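Local coordinates for protein carbohydrate kinase, pfkB family (Enterococcus faecalis, PDB 3KTN) that probably phosphorylates 2-keto-3-deoxygluconate, as expected of a sugar kinase of the PfkB (ribokinase-like) family, and binds a magnesium ion, at residues Leu21-Thr26 and Ser89-Met94; Leu41-His46 and Pro318-Lys323; Ile115-Asp120 and Thr143-Asp148; Phe168-Ser173 and Leu204-Gly209. One frame throughout, in Å; residues are numbered along the deposited sequence.

Contact 1: Leu21-Thr26 and Ser89-Met94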
loop_
_atom_site.group_PDB
_atom_site.type_symbol
_atom_site.label_atom_id
_atom_site.label_comp_id
_atom_site.label_asym_id
_atom_site.label_seq_id
_atom_site.Cartn_x
_atom_site.Cartn_y
_atom_site.Cartn_z
ATOM N N LEU A 21 6.245 -1.055 11.961
ATOM C CA LEU A 21 6.627 0.350 11.849
ATOM C C LEU A 21 6.109 1.236 12.982
ATOM O O LEU A 21 5.092 0.940 13.619
ATOM C CB LEU A 21 6.153 0.901 10.495
ATOM C CG LEU A 21 6.754 0.196 9.280
ATOM C CD1 LEU A 21 6.039 0.649 8.010
ATOM C CD2 LEU A 21 8.247 0.514 9.202
HETATM N N MSE A 22 6.819 2.331 13.229
HETATM C CA MSE A 22 6.433 3.268 14.281
HETATM C C MSE A 22 5.743 4.468 13.656
HETATM O O MSE A 22 5.856 4.690 12.446
HETATM C CB MSE A 22 7.673 3.732 15.055
HETATM C CG MSE A 22 8.454 2.601 15.710
HETATM SE SE MSE A 22 10.089 3.210 16.591
HETATM C CE MSE A 22 11.303 3.029 15.119
ATOM N N LEU A 23 5.029 5.232 14.479
ATOM C CA LEU A 23 4.336 6.427 14.012
ATOM C C LEU A 23 5.293 7.403 13.347
ATOM O O LEU A 23 4.948 8.015 12.347
ATOM C CB LEU A 23 3.622 7.129 15.172
ATOM C CG LEU A 23 2.325 6.448 15.602
ATOM C CD1 LEU A 23 1.796 7.091 16.878
ATOM C CD2 LEU A 23 1.315 6.551 14.456
ATOM N N GLU A 24 6.494 7.542 13.899
ATOM C CA GLU A 24 7.475 8.456 13.330
ATOM C C GLU A 24 8.117 7.956 12.035
ATOM O O GLU A 24 8.878 8.681 11.407
ATOM C CB GLU A 24 8.571 8.779 14.362
ATOM C CG GLU A 24 8.182 9.931 15.306
ATOM C CD GLU A 24 9.256 10.272 16.347
ATOM O OE1 GLU A 24 10.421 10.510 15.958
ATOM O OE2 GLU A 24 8.931 10.314 17.555
ATOM N N GLN A 25 7.811 6.726 11.628
ATOM C CA GLN A 25 8.404 6.189 10.408
ATOM C C GLN A 25 7.496 6.242 9.190
ATOM O O GLN A 25 7.980 6.221 8.060
ATOM C CB GLN A 25 8.827 4.733 10.609
ATOM C CG GLN A 25 9.971 4.515 11.573
ATOM C CD GLN A 25 10.287 3.041 11.743
ATOM O OE1 GLN A 25 9.536 2.304 12.380
ATOM N NE2 GLN A 25 11.394 2.602 11.158
ATOM N N THR A 26 6.187 6.312 9.401
ATOM C CA THR A 26 5.280 6.315 8.260
ATOM C C THR A 26 3.974 7.013 8.562
ATOM O O THR A 26 3.547 7.079 9.712
ATOM C CB THR A 26 4.970 4.855 7.800
ATOM O OG1 THR A 26 4.144 4.876 6.631
ATOM C CG2 THR A 26 4.244 4.090 8.892
ATOM N N SER A 89 -10.472 6.499 20.724
ATOM C CA SER A 89 -9.498 5.856 19.850
ATOM C C SER A 89 -8.135 5.700 20.493
ATOM O O SER A 89 -7.849 6.296 21.535
ATOM C CB SER A 89 -9.323 6.673 18.569
ATOM O OG SER A 89 -8.669 7.906 18.850
ATOM N N PHE A 90 -7.297 4.896 19.851
ATOM C CA PHE A 90 -5.931 4.693 20.306
ATOM C C PHE A 90 -5.049 4.244 19.145
ATOM O O PHE A 90 -5.530 3.699 18.148
ATOM C CB PHE A 90 -5.880 3.679 21.460
ATOM C CG PHE A 90 -6.208 2.261 21.068
ATOM C CD1 PHE A 90 -5.193 1.368 20.718
ATOM C CD2 PHE A 90 -7.518 1.791 21.130
ATOM C CE1 PHE A 90 -5.477 0.034 20.444
ATOM C CE2 PHE A 90 -7.812 0.459 20.856
ATOM C CZ PHE A 90 -6.787 -0.421 20.516
ATOM N N PHE A 91 -3.759 4.510 19.278
ATOM C CA PHE A 91 -2.783 4.123 18.280
ATOM C C PHE A 91 -2.043 2.929 18.852
ATOM O O PHE A 91 -1.807 2.862 20.063
ATOM C CB PHE A 91 -1.807 5.266 18.025
ATOM C CG PHE A 91 -2.416 6.416 17.283
ATOM C CD1 PHE A 91 -2.243 6.546 15.903
ATOM C CD2 PHE A 91 -3.218 7.341 17.948
ATOM C CE1 PHE A 91 -2.861 7.575 15.197
ATOM C CE2 PHE A 91 -3.843 8.373 17.246
ATOM C CZ PHE A 91 -3.663 8.486 15.867
ATOM N N ALA A 92 -1.708 1.973 17.994
ATOM C CA ALA A 92 -0.978 0.797 18.440
ATOM C C ALA A 92 0.214 0.565 17.522
ATOM O O ALA A 92 0.053 0.214 16.354
ATOM C CB ALA A 92 -1.898 -0.418 18.445
ATOM N N GLU A 93 1.411 0.781 18.051
ATOM C CA GLU A 93 2.640 0.578 17.282
ATOM C C GLU A 93 3.154 -0.791 17.701
ATOM O O GLU A 93 3.592 -0.970 18.834
ATOM C CB GLU A 93 3.657 1.670 17.629
ATOM C CG GLU A 93 3.254 3.064 17.157
ATOM C CD GLU A 93 4.119 4.159 17.765
ATOM O OE1 GLU A 93 3.774 4.632 18.869
ATOM O OE2 GLU A 93 5.145 4.539 17.149
HETATM N N MSE A 94 3.094 -1.755 16.785
HETATM C CA MSE A 94 3.500 -3.127 17.086
HETATM C C MSE A 94 4.982 -3.310 17.393
HETATM O O MSE A 94 5.848 -2.891 16.628
HETATM C CB MSE A 94 3.086 -4.056 15.941
HETATM C CG MSE A 94 1.609 -3.940 15.568
HETATM SE SE MSE A 94 0.413 -4.097 17.109
HETATM C CE MSE A 94 0.350 -2.308 17.658
HETATM O O HOH W 1 3.096 -0.975 13.916
HETATM O O HOH W 2 6.654 6.698 16.733
#

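Contact 2: Leu41-His46 and Pro318-Lys323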
loop_
_atom_site.group_PDB
_atom_site.type_symbol
_atom_site.label_atom_id
_atom_site.label_comp_id
_atom_site.label_asym_id
_atom_site.label_seq_id
_atom_site.Cartn_x
_atom_site.Cartn_y
_atom_site.Cartn_z
ATOM N N LEU A 41 -18.194 -10.064 21.235
ATOM C CA LEU A 41 -19.323 -10.418 20.383
ATOM C C LEU A 41 -18.908 -10.895 18.989
ATOM O O LEU A 41 -19.547 -11.790 18.417
ATOM C CB LEU A 41 -20.285 -9.234 20.265
ATOM C CG LEU A 41 -20.888 -8.723 21.579
ATOM C CD1 LEU A 41 -21.945 -7.671 21.265
ATOM C CD2 LEU A 41 -21.491 -9.883 22.373
ATOM N N ALA A 42 -17.844 -10.303 18.447
ATOM C CA ALA A 42 -17.359 -10.683 17.121
ATOM C C ALA A 42 -16.940 -12.148 17.121
ATOM O O ALA A 42 -17.303 -12.906 16.223
ATOM C CB ALA A 42 -16.173 -9.804 16.710
ATOM N N ASN A 43 -16.177 -12.547 18.134
ATOM C CA ASN A 43 -15.720 -13.927 18.224
ATOM C C ASN A 43 -16.906 -14.872 18.437
ATOM O O ASN A 43 -16.986 -15.926 17.806
ATOM C CB ASN A 43 -14.716 -14.091 19.367
ATOM C CG ASN A 43 -13.851 -15.324 19.200
ATOM O OD1 ASN A 43 -14.130 -16.184 18.357
ATOM N ND2 ASN A 43 -12.797 -15.423 20.000
ATOM N N LEU A 44 -17.820 -14.497 19.330
ATOM C CA LEU A 44 -19.002 -15.317 19.601
ATOM C C LEU A 44 -19.879 -15.440 18.342
ATOM O O LEU A 44 -20.470 -16.489 18.092
ATOM C CB LEU A 44 -19.806 -14.718 20.762
ATOM C CG LEU A 44 -19.125 -14.801 22.136
ATOM C CD1 LEU A 44 -19.956 -14.076 23.186
ATOM C CD2 LEU A 44 -18.933 -16.265 22.519
ATOM N N ALA A 45 -19.959 -14.372 17.550
ATOM C CA ALA A 45 -20.746 -14.423 16.318
ATOM C C ALA A 45 -20.061 -15.396 15.358
ATOM O O ALA A 45 -20.721 -16.125 14.616
ATOM C CB ALA A 45 -20.852 -13.032 15.689
ATOM N N HIS A 46 -18.733 -15.412 15.376
ATOM C CA HIS A 46 -17.997 -16.329 14.517
ATOM C C HIS A 46 -18.153 -17.759 15.018
ATOM O O HIS A 46 -17.907 -18.713 14.281
ATOM C CB HIS A 46 -16.516 -15.944 14.448
ATOM C CG HIS A 46 -16.214 -14.941 13.379
ATOM N ND1 HIS A 46 -16.718 -13.659 13.401
ATOM C CD2 HIS A 46 -15.523 -15.055 12.220
ATOM C CE1 HIS A 46 -16.356 -13.027 12.298
ATOM N NE2 HIS A 46 -15.632 -13.856 11.566
ATOM N N PRO A 318 -10.802 -11.239 17.575
ATOM C CA PRO A 318 -10.469 -12.668 17.503
ATOM C C PRO A 318 -11.408 -13.280 16.465
ATOM O O PRO A 318 -12.576 -13.560 16.759
ATOM C CB PRO A 318 -10.782 -13.186 18.915
ATOM C CG PRO A 318 -10.870 -11.930 19.766
ATOM C CD PRO A 318 -11.496 -10.933 18.834
ATOM N N LEU A 319 -10.901 -13.458 15.251
ATOM C CA LEU A 319 -11.680 -14.012 14.149
ATOM C C LEU A 319 -11.420 -15.511 14.001
ATOM O O LEU A 319 -10.770 -15.951 13.044
ATOM C CB LEU A 319 -11.317 -13.283 12.849
ATOM C CG LEU A 319 -11.581 -11.769 12.836
ATOM C CD1 LEU A 319 -10.819 -11.120 11.702
ATOM C CD2 LEU A 319 -13.066 -11.497 12.694
ATOM N N THR A 320 -11.928 -16.287 14.957
ATOM C CA THR A 320 -11.758 -17.735 14.956
ATOM C C THR A 320 -13.101 -18.455 14.911
ATOM O O THR A 320 -14.137 -17.878 15.233
ATOM C CB THR A 320 -10.986 -18.216 16.218
ATOM O OG1 THR A 320 -11.657 -17.759 17.401
ATOM C CG2 THR A 320 -9.564 -17.674 16.208
ATOM N N THR A 321 -13.078 -19.714 14.486
ATOM C CA THR A 321 -14.292 -20.515 14.414
ATOM C C THR A 321 -14.097 -21.758 15.278
ATOM O O THR A 321 -12.966 -22.118 15.612
ATOM C CB THR A 321 -14.589 -20.964 12.974
ATOM O OG1 THR A 321 -13.557 -21.856 12.533
ATOM C CG2 THR A 321 -14.650 -19.761 12.041
ATOM N N VAL A 322 -15.199 -22.408 15.639
ATOM C CA VAL A 322 -15.141 -23.612 16.464
ATOM C C VAL A 322 -14.316 -24.696 15.783
ATOM O O VAL A 322 -13.502 -25.360 16.425
ATOM C CB VAL A 322 -16.560 -24.157 16.768
ATOM C CG1 VAL A 322 -16.467 -25.439 17.601
ATOM C CG2 VAL A 322 -17.359 -23.115 17.526
ATOM N N LYS A 323 -14.510 -24.863 14.479
ATOM C CA LYS A 323 -13.766 -25.873 13.733
ATOM C C LYS A 323 -12.265 -25.603 13.721
ATOM O O LYS A 323 -11.455 -26.529 13.821
ATOM C CB LYS A 323 -14.287 -25.963 12.296
ATOM C CG LYS A 323 -15.695 -26.543 12.211
ATOM C CD LYS A 323 -16.128 -26.779 10.774
ATOM C CE LYS A 323 -17.485 -27.470 10.716
ATOM N NZ LYS A 323 -17.920 -27.705 9.309
HETATM O O HOH W 3 -17.807 -21.376 14.297
#

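Contact 3: Ile115-Asp120 and Thr143-Asp148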
loop_
_atom_site.group_PDB
_atom_site.type_symbol
_atom_site.label_atom_id
_atom_site.label_comp_id
_atom_site.label_asym_id
_atom_site.label_seq_id
_atom_site.Cartn_x
_atom_site.Cartn_y
_atom_site.Cartn_z
ATOM N N ILE A 115 -20.963 9.761 26.940
ATOM C CA ILE A 115 -21.921 10.791 27.324
ATOM C C ILE A 115 -23.362 10.290 27.371
ATOM O O ILE A 115 -24.286 11.067 27.602
ATOM C CB ILE A 115 -21.874 12.006 26.366
ATOM C CG1 ILE A 115 -22.443 11.628 24.999
ATOM C CG2 ILE A 115 -20.447 12.497 26.218
ATOM C CD1 ILE A 115 -22.701 12.824 24.108
ATOM N N SER A 116 -23.560 9.000 27.143
ATOM C CA SER A 116 -24.903 8.445 27.172
ATOM C C SER A 116 -25.226 7.897 28.563
ATOM O O SER A 116 -24.347 7.404 29.271
ATOM C CB SER A 116 -25.039 7.341 26.126
ATOM O OG SER A 116 -24.164 6.268 26.414
ATOM N N GLU A 117 -26.494 7.991 28.948
ATOM C CA GLU A 117 -26.932 7.518 30.254
ATOM C C GLU A 117 -28.013 6.454 30.147
ATOM O O GLU A 117 -28.583 6.234 29.079
ATOM C CB GLU A 117 -27.428 8.701 31.090
ATOM C CG GLU A 117 -28.170 9.750 30.280
ATOM C CD GLU A 117 -28.375 11.044 31.045
ATOM O OE1 GLU A 117 -28.848 12.026 30.429
ATOM O OE2 GLU A 117 -28.066 11.079 32.258
ATOM N N ALA A 118 -28.285 5.796 31.269
ATOM C CA ALA A 118 -29.280 4.735 31.322
ATOM C C ALA A 118 -30.596 5.086 30.640
ATOM O O ALA A 118 -31.206 4.235 29.993
ATOM C CB ALA A 118 -29.534 4.342 32.768
ATOM N N LYS A 119 -31.031 6.337 30.771
ATOM C CA LYS A 119 -32.296 6.744 30.169
ATOM C C LYS A 119 -32.251 6.758 28.644
ATOM O O LYS A 119 -33.292 6.820 27.991
ATOM C CB LYS A 119 -32.734 8.118 30.695
ATOM C CG LYS A 119 -31.937 9.301 30.169
ATOM C CD LYS A 119 -32.513 10.617 30.692
ATOM C CE LYS A 119 -31.785 11.817 30.106
ATOM N NZ LYS A 119 -32.308 13.118 30.615
ATOM N N ASP A 120 -31.050 6.700 28.076
ATOM C CA ASP A 120 -30.909 6.689 26.623
ATOM C C ASP A 120 -31.054 5.272 26.073
ATOM O O ASP A 120 -31.143 5.081 24.863
ATOM C CB ASP A 120 -29.548 7.249 26.204
ATOM C CG ASP A 120 -29.360 8.696 26.606
ATOM O OD1 ASP A 120 -30.273 9.508 26.349
ATOM O OD2 ASP A 120 -28.294 9.023 27.171
ATOM N N THR A 143 -17.162 6.840 32.556
ATOM C CA THR A 143 -17.789 8.047 33.095
ATOM C C THR A 143 -18.877 7.654 34.080
ATOM O O THR A 143 -19.315 6.500 34.117
ATOM C CB THR A 143 -18.455 8.920 31.997
ATOM O OG1 THR A 143 -19.563 8.211 31.429
ATOM C CG2 THR A 143 -17.453 9.286 30.907
ATOM N N GLU A 144 -19.323 8.619 34.874
ATOM C CA GLU A 144 -20.377 8.360 35.841
ATOM C C GLU A 144 -21.623 7.910 35.090
ATOM O O GLU A 144 -22.363 7.047 35.562
ATOM C CB GLU A 144 -20.684 9.622 36.653
ATOM C CG GLU A 144 -21.804 9.430 37.675
ATOM C CD GLU A 144 -22.129 10.698 38.445
ATOM O OE1 GLU A 144 -21.261 11.178 39.206
ATOM O OE2 GLU A 144 -23.256 11.217 38.285
ATOM N N LYS A 145 -21.848 8.483 33.910
ATOM C CA LYS A 145 -23.021 8.116 33.118
ATOM C C LYS A 145 -22.986 6.678 32.605
ATOM O O LYS A 145 -24.003 5.991 32.638
ATOM C CB LYS A 145 -23.200 9.075 31.940
ATOM C CG LYS A 145 -23.591 10.487 32.355
ATOM C CD LYS A 145 -23.950 11.343 31.154
ATOM C CE LYS A 145 -24.233 12.778 31.564
ATOM N NZ LYS A 145 -24.548 13.635 30.385
ATOM N N THR A 146 -21.830 6.220 32.127
ATOM C CA THR A 146 -21.735 4.847 31.637
ATOM C C THR A 146 -21.775 3.901 32.836
ATOM O O THR A 146 -22.278 2.779 32.743
ATOM C CB THR A 146 -20.430 4.599 30.817
ATOM O OG1 THR A 146 -19.277 4.855 31.629
ATOM C CG2 THR A 146 -20.385 5.514 29.596
ATOM N N ARG A 147 -21.242 4.359 33.965
ATOM C CA ARG A 147 -21.243 3.542 35.175
ATOM C C ARG A 147 -22.675 3.346 35.677
ATOM O O ARG A 147 -23.092 2.221 35.964
ATOM C CB ARG A 147 -20.388 4.191 36.269
ATOM C CG ARG A 147 -20.500 3.487 37.623
ATOM C CD ARG A 147 -19.413 3.924 38.593
ATOM N NE ARG A 147 -19.336 5.377 38.721
ATOM C CZ ARG A 147 -18.363 6.122 38.206
ATOM N NH1 ARG A 147 -17.374 5.552 37.526
ATOM N NH2 ARG A 147 -18.382 7.439 38.366
ATOM N N ASP A 148 -23.429 4.438 35.770
ATOM C CA ASP A 148 -24.813 4.357 36.234
ATOM C C ASP A 148 -25.649 3.489 35.305
ATOM O O ASP A 148 -26.547 2.773 35.750
ATOM C CB ASP A 148 -25.444 5.752 36.328
ATOM C CG ASP A 148 -24.743 6.644 37.338
ATOM O OD1 ASP A 148 -24.237 6.118 38.353
ATOM O OD2 ASP A 148 -24.711 7.876 37.125
#

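Contact 4: Phe168-Ser173 and Leu204-Gly209. With SO4 (sulfate ion), chain B.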
loop_
_atom_site.group_PDB
_atom_site.type_symbol
_atom_site.label_atom_id
_atom_site.label_comp_id
_atom_site.label_asym_id
_atom_site.label_seq_id
_atom_site.Cartn_x
_atom_site.Cartn_y
_atom_site.Cartn_z
ATOM N N PHE A 168 -13.179 -7.740 34.562
ATOM C CA PHE A 168 -12.405 -6.772 35.319
ATOM C C PHE A 168 -11.553 -6.062 34.266
ATOM O O PHE A 168 -10.905 -6.716 33.447
ATOM C CB PHE A 168 -11.475 -7.487 36.312
ATOM C CG PHE A 168 -12.136 -7.891 37.605
ATOM C CD1 PHE A 168 -11.994 -7.104 38.744
ATOM C CD2 PHE A 168 -12.878 -9.063 37.693
ATOM C CE1 PHE A 168 -12.584 -7.482 39.957
ATOM C CE2 PHE A 168 -13.470 -9.450 38.898
ATOM C CZ PHE A 168 -13.322 -8.661 40.028
ATOM N N ASN A 169 -11.562 -4.737 34.267
ATOM C CA ASN A 169 -10.756 -3.996 33.305
ATOM C C ASN A 169 -9.836 -3.086 34.099
ATOM O O ASN A 169 -9.709 -1.903 33.804
ATOM C CB ASN A 169 -11.640 -3.160 32.378
ATOM C CG ASN A 169 -10.909 -2.725 31.119
ATOM O OD1 ASN A 169 -11.082 -1.608 30.636
ATOM N ND2 ASN A 169 -10.093 -3.620 30.574
ATOM N N TYR A 170 -9.204 -3.656 35.117
ATOM C CA TYR A 170 -8.299 -2.916 35.985
ATOM C C TYR A 170 -6.854 -3.013 35.527
ATOM O O TYR A 170 -6.281 -4.098 35.473
ATOM C CB TYR A 170 -8.406 -3.438 37.423
ATOM C CG TYR A 170 -7.308 -2.938 38.341
ATOM C CD1 TYR A 170 -7.152 -1.575 38.603
ATOM C CD2 TYR A 170 -6.422 -3.831 38.947
ATOM C CE1 TYR A 170 -6.140 -1.114 39.448
ATOM C CE2 TYR A 170 -5.407 -3.381 39.794
ATOM C CZ TYR A 170 -5.273 -2.023 40.039
ATOM O OH TYR A 170 -4.275 -1.574 40.872
ATOM N N ARG A 171 -6.271 -1.866 35.199
ATOM C CA ARG A 171 -4.883 -1.816 34.768
ATOM C C ARG A 171 -4.097 -0.986 35.775
ATOM O O ARG A 171 -4.169 0.243 35.784
ATOM C CB ARG A 171 -4.776 -1.218 33.364
ATOM C CG ARG A 171 -5.436 -2.078 32.299
ATOM C CD ARG A 171 -5.255 -1.494 30.912
ATOM N NE ARG A 171 -6.016 -2.224 29.901
ATOM C CZ ARG A 171 -5.816 -3.497 29.579
ATOM N NH1 ARG A 171 -4.871 -4.198 30.189
ATOM N NH2 ARG A 171 -6.565 -4.071 28.645
ATOM N N PRO A 172 -3.337 -1.664 36.649
ATOM C CA PRO A 172 -2.513 -1.049 37.693
ATOM C C PRO A 172 -1.769 0.189 37.200
ATOM O O PRO A 172 -1.903 1.279 37.757
ATOM C CB PRO A 172 -1.557 -2.174 38.074
ATOM C CG PRO A 172 -2.391 -3.403 37.869
ATOM C CD PRO A 172 -3.068 -3.113 36.556
ATOM N N SER A 173 -0.994 -0.002 36.139
ATOM C CA SER A 173 -0.191 1.058 35.541
ATOM C C SER A 173 -0.937 2.338 35.167
ATOM O O SER A 173 -0.351 3.422 35.174
ATOM C CB SER A 173 0.533 0.506 34.310
ATOM O OG SER A 173 -0.362 -0.207 33.470
ATOM N N LEU A 204 -8.223 -9.499 42.554
ATOM C CA LEU A 204 -8.844 -9.704 43.853
ATOM C C LEU A 204 -8.005 -9.087 44.968
ATOM O O LEU A 204 -8.526 -8.373 45.822
ATOM C CB LEU A 204 -9.036 -11.200 44.107
ATOM C CG LEU A 204 -9.793 -11.921 42.990
ATOM C CD1 LEU A 204 -9.960 -13.391 43.340
ATOM C CD2 LEU A 204 -11.148 -11.260 42.785
ATOM N N VAL A 205 -6.703 -9.344 44.938
ATOM C CA VAL A 205 -5.796 -8.825 45.952
ATOM C C VAL A 205 -5.508 -7.328 45.826
ATOM O O VAL A 205 -5.751 -6.561 46.761
ATOM C CB VAL A 205 -4.453 -9.597 45.928
ATOM C CG1 VAL A 205 -3.464 -8.967 46.898
ATOM C CG2 VAL A 205 -4.689 -11.058 46.290
ATOM N N GLU A 206 -5.001 -6.916 44.670
ATOM C CA GLU A 206 -4.652 -5.519 44.440
ATOM C C GLU A 206 -5.796 -4.536 44.260
ATOM O O GLU A 206 -5.655 -3.361 44.598
ATOM C CB GLU A 206 -3.724 -5.404 43.233
ATOM C CG GLU A 206 -2.323 -5.911 43.485
ATOM C CD GLU A 206 -1.443 -5.772 42.264
ATOM O OE1 GLU A 206 -1.418 -4.664 41.681
ATOM O OE2 GLU A 206 -0.777 -6.763 41.894
ATOM N N LEU A 207 -6.921 -4.988 43.719
ATOM C CA LEU A 207 -8.040 -4.077 43.515
ATOM C C LEU A 207 -9.125 -4.215 44.573
ATOM O O LEU A 207 -9.554 -3.225 45.164
ATOM C CB LEU A 207 -8.658 -4.283 42.129
ATOM C CG LEU A 207 -9.898 -3.424 41.861
ATOM C CD1 LEU A 207 -9.530 -1.950 41.951
ATOM C CD2 LEU A 207 -10.477 -3.752 40.494
ATOM N N LEU A 208 -9.567 -5.446 44.805
ATOM C CA LEU A 208 -10.615 -5.710 45.775
ATOM C C LEU A 208 -10.081 -5.854 47.198
ATOM O O LEU A 208 -10.822 -6.203 48.113
ATOM C CB LEU A 208 -11.390 -6.963 45.365
ATOM C CG LEU A 208 -12.067 -6.884 43.994
ATOM C CD1 LEU A 208 -12.843 -8.156 43.739
ATOM C CD2 LEU A 208 -12.995 -5.680 43.934
ATOM N N GLY A 209 -8.791 -5.587 47.370
ATOM C CA GLY A 209 -8.172 -5.661 48.680
ATOM C C GLY A 209 -8.240 -6.981 49.427
ATOM O O GLY A 209 -7.977 -7.015 50.627
HETATM S S SO4 B . -8.719 -0.831 27.931
HETATM O O1 SO4 B . -8.037 -0.740 29.235
HETATM O O2 SO4 B . -8.580 -2.195 27.398
HETATM O O3 SO4 B . -10.149 -0.513 28.094
HETATM O O4 SO4 B . -8.111 0.146 27.013
#

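Contact 1: Leu21-Thr26 and Ser89-Met94
Leu23 offers its backbone N to the carboxylate of Glu93, and Leu23 N to Glu93 OE2 measures 2.8 Å with a nearly straight N-H...O angle of 171°. The donor comes from above the carboxylate plane. Leu23 also lays its side chain across that of Glu93 at about a right angle: its CG, anti to the carbonyl carbon (chi1 -77°), is thereby placed 3.6 Å from Glu93 CD, and Leu23 CD1 lies near Glu93 OE1. The other branch, CD2, reaches the ring of Phe91, 3.8 Å from CD1 of that phenylalanine. Met22, a selenomethionine, adds its CB 3.4 Å from Glu93 OE2, while the rest of its chain leads away.

One water donates to Glu93 OE2 and accepts from Glu24 N at 3.0 Å, and another joins Leu21 O to Met94 N. The turn behind Leu23 is held by Met22 N, which donates to Gln25 OE1 on a lone pair at 2.8 Å, and by Gln25 N, which returns a bond to Met22 O. Arg61 of a second subunit engages Glu93 OE1 in a salt bridge, which probably keeps the buried carboxylate ionised, and Leu62 of that subunit packs on Leu23 and Phe91.

The contact fixes the loop between strands 12-16 and 28-34 against strand 88-93, in the small four-stranded sheet that stands apart from the main sheet, as the lid does in ribokinase-like enzymes. Strands 12-16 and 101-105 flank strand 88-93.

Contact 2: Leu41-His46 and Pro318-Lys323
Asn43 is the first residue of 41-46 to meet Pro318-Lys323 closely, its side chain crossing the Pro318 ring at about a right angle. CG stands anti to the backbone N (chi1 -159°), and from there the amide group lies beside Pro318 CB and the hydroxyl of Thr320. Its CB is 3.4 Å from Pro318 O, and the same carbonyl oxygen receives a CA-H...O contact from Asn43 CA at 3.5 Å. Thr320 OG1 is hydrogen-bonded to Asn306 OD1, and Ala281 of helix 278-291 packs on both Asn43 and Pro318.

Here helix 36-46 meets the segment leading into helix 322-330, two parts of the ribokinase-like fold far apart in sequence. The bound magnesium ion lies about 6 Å from the Pro318 side chain.

One turn further on, His46 CB sits 3.2 Å from Thr320 O. The imidazole bends back to its own helix, where His46 ND1 donates to Ala42 O at 3.0 Å; His46 N reaches that oxygen from the opposite face. His46 NE2 is hydrogen-bonded to Glu24 OE1 of a neighbouring subunit, and the bonds at the two ring nitrogens restrain the imidazole, which may carry a positive charge. Leu319 CD2 packs against the ring, 3.6 Å from His46 CE1. A water gives a hydrogen bond to His46 O at 2.7 Å and accepts one from Val322 N, just past Thr321 at the N-cap.

Contact 3: Ile115-Asp120 and Thr143-Asp148
The carboxylate of Glu117 reaches across to Lys145, with Glu117 OE2 4.2 Å from Lys145 CE. On the helix side, the guanidinium of Arg147 has Thr143 O over one face, offset toward its rim, and its NH1 is hydrogen-bonded to Leu140 O. The carboxylate of Asp120 is met at OD2 by Glu117 N, on the anti side and 22° out of the plane, in a 2.7 Å bond that is almost straight (176°). Asp120 N bonds back to Glu117 O, and the two bonds link Glu117 and Asp120 in both directions across the short 3-10 segment 118-120.

The contact sets the loop that leads toward helix 123-127 against the first turn of helix 144-159, on the outside of the ribokinase-like fold and away from the magnesium site. Across it no hydrogen bond forms, and the packing is largely that of one lysine. Its CB lies 3.4 Å from Ser116 O, and the extended chain then passes Ile115 O, 3.6 Å from Lys145 CD. The ammonium end lies near Glu117, with Lys145 NZ 4.6 Å from Glu117 OE1, an oxygen that also has a long salt bridge to Lys119 NZ at 3.6 Å. Ala118 lies beside the same helix and touches Ala149 and Ile152.

Further out, Asp120 OD2 also forms a salt bridge with Lys83, which probably helps to keep this carboxylate ionised. The hydroxyl of Ser116 is held by Tyr121 OH and Phe113 O. At the start of the helix, Thr143 takes the N-cap position: its OG1 accepts from Thr146 N at 3.1 Å and is also bonded to Gly114 O.

Contact 4: Phe168-Ser173 and Leu204-Gly209
Tyr170 and Leu207 form the closest backbone approach, their CA atoms 7.6 Å apart, so the contact is made by side chains. The two residues slide past each other in opposite directions. Leu207 CB lies over one face of the tyrosine ring in a CH-pi contact, 4.2 Å from the centroid and 21° off the ring normal, while CD2 is 3.7 Å from Tyr170 CB. Tyr170 CG stands anti to the backbone N (chi1 168°), which sets the start of the ring beside Leu207 CD2. The opposite face of the ring is covered over the centre by Pro172 N.

The segments join the loop after strand 163-167 of the central sheet to the end of helix 201-206, in the ribokinase-like fold. Phe168 meets Leu208 tip to tip, CZ to CD1 at 3.8 Å, with both Leu208 CD1 and Leu207 CD2 near the plane of the phenylalanine ring at its edge. Tyr187 of helix 177-190 meets the same ring.

A sulfate, probably from the crystallisation liquor, binds Arg171 in plane at the guanidinium edge: NE to O1 is 2.6 Å, and NH2 to O2 is 3.0 Å with an angle of 170°. Arg108 supplies another hydrogen bond to the ion.

From the N terminus, contact 1 opens at Leu21-Thr26 and closes at Ser89-Met94, tying a loop of the small sheet to strand 88-93. Contact 2 opens between those two segments, at Leu41-His46, and closes only at Pro318-Lys323, so the two cross; it joins helix 36-46 to the approach to helix 322-330. The long loop closed by contact 2 encloses contact 3, joining 115-120 to helix 144-159, and then contact 4, joining the loop after strand 163-167 to the end of helix 201-206. Contacts 3 and 4 follow in series. None touch: contacts 1 and 4 come nearest, about 9 Å between closest atoms, whereas contacts 2 and 4 lie on opposite sides of the chain's centre.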